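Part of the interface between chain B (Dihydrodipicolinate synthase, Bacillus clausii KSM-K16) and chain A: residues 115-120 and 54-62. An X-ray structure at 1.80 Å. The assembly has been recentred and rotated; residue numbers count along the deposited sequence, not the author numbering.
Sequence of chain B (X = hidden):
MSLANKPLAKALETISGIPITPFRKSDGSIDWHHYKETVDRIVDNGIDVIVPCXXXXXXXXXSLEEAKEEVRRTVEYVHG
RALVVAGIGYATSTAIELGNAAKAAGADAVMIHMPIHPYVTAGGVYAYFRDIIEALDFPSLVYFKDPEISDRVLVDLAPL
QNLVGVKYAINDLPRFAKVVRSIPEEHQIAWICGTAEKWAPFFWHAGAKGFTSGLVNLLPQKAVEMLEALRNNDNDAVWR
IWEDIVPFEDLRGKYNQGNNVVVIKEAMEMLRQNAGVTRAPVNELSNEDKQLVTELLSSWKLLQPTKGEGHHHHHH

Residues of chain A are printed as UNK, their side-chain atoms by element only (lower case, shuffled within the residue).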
# COMPACT_ATOMS: atom_id res chain seq x y z
N PRO B 115 6.70 -1.03 4.01
CA PRO B 115 6.09 0.25 3.63
C PRO B 115 5.23 0.08 2.37
O PRO B 115 5.59 -0.66 1.46
CB PRO B 115 7.30 1.16 3.42
CG PRO B 115 8.42 0.20 3.06
CD PRO B 115 8.17 -0.94 4.01
N ILE B 116 4.09 0.77 2.32
CA ILE B 116 3.22 0.66 1.16
C ILE B 116 3.43 1.72 0.08
O ILE B 116 2.68 1.77 -0.89
CB ILE B 116 1.71 0.63 1.56
CG1 ILE B 116 1.41 1.70 2.62
CG2 ILE B 116 1.34 -0.75 2.09
CD1 ILE B 116 1.54 3.13 2.13
N HIS B 117 4.46 2.54 0.24
CA HIS B 117 4.74 3.58 -0.75
C HIS B 117 4.96 2.94 -2.12
O HIS B 117 5.65 1.92 -2.23
CB HIS B 117 6.01 4.36 -0.37
CG HIS B 117 6.03 4.85 1.04
ND1 HIS B 117 5.92 4.00 2.13
CD2 HIS B 117 6.20 6.09 1.55
CE1 HIS B 117 6.02 4.70 3.24
NE2 HIS B 117 6.19 5.97 2.92
N PRO B 118 4.39 3.52 -3.19
CA PRO B 118 4.58 2.94 -4.52
C PRO B 118 6.04 3.01 -4.99
O PRO B 118 6.46 2.24 -5.86
CB PRO B 118 3.66 3.77 -5.41
CG PRO B 118 3.62 5.09 -4.71
CD PRO B 118 3.50 4.69 -3.26
N TYR B 119 6.80 3.93 -4.42
CA TYR B 119 8.20 4.08 -4.79
C TYR B 119 9.09 3.74 -3.60
O TYR B 119 9.03 4.40 -2.56
CB TYR B 119 8.49 5.50 -5.26
CG TYR B 119 7.41 6.11 -6.14
CD1 TYR B 119 6.85 5.39 -7.19
CD2 TYR B 119 6.94 7.40 -5.90
CE1 TYR B 119 5.84 5.94 -7.98
CE2 TYR B 119 5.94 7.96 -6.68
CZ TYR B 119 5.39 7.23 -7.71
OH TYR B 119 4.39 7.79 -8.47
N VAL B 120 9.91 2.71 -3.77
CA VAL B 120 10.84 2.28 -2.72
C VAL B 120 12.16 1.85 -3.34
O VAL B 120 12.19 1.36 -4.47
CB VAL B 120 10.28 1.09 -1.91
CG1 VAL B 120 9.02 1.51 -1.16
CG2 VAL B 120 9.98 -0.09 -2.84
N UNK A 54 -0.37 13.99 -4.25
CA UNK A 54 -0.39 13.00 -5.31
C UNK A 54 0.78 12.07 -5.05
O UNK A 54 1.51 12.28 -4.08
N UNK A 55 0.98 11.06 -5.88
CA UNK A 55 2.09 10.14 -5.64
C UNK A 55 3.45 10.82 -5.81
O UNK A 55 4.41 10.49 -5.11
o UNK A 55 0.56 6.97 -6.63
c UNK A 55 1.14 7.79 -5.93
c UNK A 55 1.98 8.91 -6.55
n UNK A 55 1.10 7.75 -4.59
N UNK A 56 3.53 11.78 -6.73
CA UNK A 56 4.79 12.50 -6.95
C UNK A 56 5.10 13.37 -5.72
O UNK A 56 6.25 13.76 -5.50
c UNK A 56 4.71 13.39 -8.20
c UNK A 56 6.11 13.87 -8.61
o UNK A 56 4.16 12.65 -9.29
N UNK A 57 4.07 13.65 -4.93
CA UNK A 57 4.20 14.47 -3.72
C UNK A 57 4.67 13.63 -2.52
O UNK A 57 4.88 14.17 -1.43
o UNK A 57 2.17 15.60 -4.49
c UNK A 57 2.84 15.08 -3.36
N UNK A 58 4.84 12.33 -2.74
CA UNK A 58 5.23 11.39 -1.69
C UNK A 58 4.18 11.39 -0.59
O UNK A 58 4.48 11.43 0.60
c UNK A 58 6.62 11.72 -1.13
o UNK A 58 9.77 11.00 -0.94
o UNK A 58 9.51 12.94 -1.95
c UNK A 58 7.74 11.37 -2.12
c UNK A 58 9.11 11.80 -1.63
N UNK A 59 2.92 11.32 -1.02
CA UNK A 59 1.77 11.29 -0.14
C UNK A 59 1.95 10.33 1.03
O UNK A 59 1.74 10.71 2.19
c UNK A 59 -1.34 9.46 -0.08
c UNK A 59 -3.07 10.33 1.37
c UNK A 59 -2.52 9.27 0.67
c UNK A 59 0.53 10.90 -0.95
c UNK A 59 -0.72 10.70 -0.12
c UNK A 59 -2.44 11.58 1.34
c UNK A 59 -1.28 11.76 0.59
N UNK A 60 2.34 9.10 0.74
CA UNK A 60 2.49 8.10 1.79
C UNK A 60 3.63 8.34 2.80
O UNK A 60 3.69 7.67 3.83
c UNK A 60 -1.19 5.66 -0.69
c UNK A 60 -0.06 5.80 -1.47
c UNK A 60 2.58 6.71 1.16
o UNK A 60 -2.41 5.38 -1.27
c UNK A 60 1.27 6.30 0.51
c UNK A 60 -1.11 5.83 0.69
c UNK A 60 0.11 6.15 1.28
c UNK A 60 1.17 6.12 -0.87
N UNK A 61 4.51 9.29 2.50
CA UNK A 61 5.61 9.61 3.41
C UNK A 61 5.18 10.76 4.33
O UNK A 61 5.94 11.19 5.20
c UNK A 61 6.85 10.00 2.62
N UNK A 62 3.97 11.26 4.13
CA UNK A 62 3.45 12.36 4.93
C UNK A 62 2.52 11.89 6.04
O UNK A 62 1.78 10.93 5.87
c UNK A 62 2.27 14.77 2.07
c UNK A 62 2.65 13.34 4.06
c UNK A 62 3.28 13.88 2.78
c UNK A 62 4.56 14.65 3.10
O HOH W 1 4.99 10.04 -9.46

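Position 54 has backbone atoms alone, which makes it A:Gly54; its nitrogen donates to the side-chain oxygen of position 57 at 3.0 Å, and nothing of the chain B stretch comes near.

Position 55 carries two carbons, the second bonded to one oxygen and one nitrogen, a carboxamide on a short stem. CA to CB points toward chain B, and CB lies 3.3 Å from OH of B:Tyr119. The stem length and the amide identify A:Asn55, whose ND2 approaches CG of B:Pro118 at 3.7 Å.

At position 56 one carbon bears an oxygen and a carbon, the branched pattern of A:Thr56. Its CB points away from chain B, yet OG1 lies 2.7 Å from water 1, which in turn lies 2.5 Å from OH of B:Tyr119, so the water joins the two hydroxyls.

Position 57 has one carbon followed by one oxygen: A:Ser57. Its OG accepts from N of A:Gly54 and is also hydrogen-bonded elsewhere in the structure; its side chain stays 8.4 Å from the chain B stretch.

Position 58 shows three carbons in a row, the third carrying two oxygens, hence A:Glu58. Phi and psi of 61/46° place its backbone in the left-handed region, and its carboxylate is hydrogen-bonded elsewhere in the structure.

Position 59 has a CB and a six-carbon ring without a heteroatom, so it is A:Phe59. It opens the 3-10 segment, and its side chain stays 7.3 Å from the chain B stretch.

Position 60 has the same ring plus one oxygen, which gives A:Tyr60. It has the largest covered area of the stretch, 82 Å². CD1 meets CD1 of B:Ile116 at 3.4 Å and CD2 meets CD of B:Pro118 at 3.6 Å, while CB sits over the B:His117 ring, 4.0 Å from its centroid and 22° off the normal.

Position 61 has a single carbon, A:Ala61; its CA lies 3.7 Å from NE2 of B:His117, at the imidazole edge.

Position 62 has four carbons forked at the second, A:Leu62, with CB pointing away from chain B.

The contact works chiefly by packing, with 354 Å² buried and no direct hydrogen bond between the stretches. NE2 of B:His117 comes within 3.2 Å of O of A:Tyr60, but the angle is poor, so proximity alone does not make a bond. B:Ile116, B:His117 and B:Pro118 instead pack around A:Tyr60, while A:Asn55 meets B:Pro118 and B:Tyr119. The polar link is indirect, running through water 1.

Chain A (54-62) GNTSEFYAL
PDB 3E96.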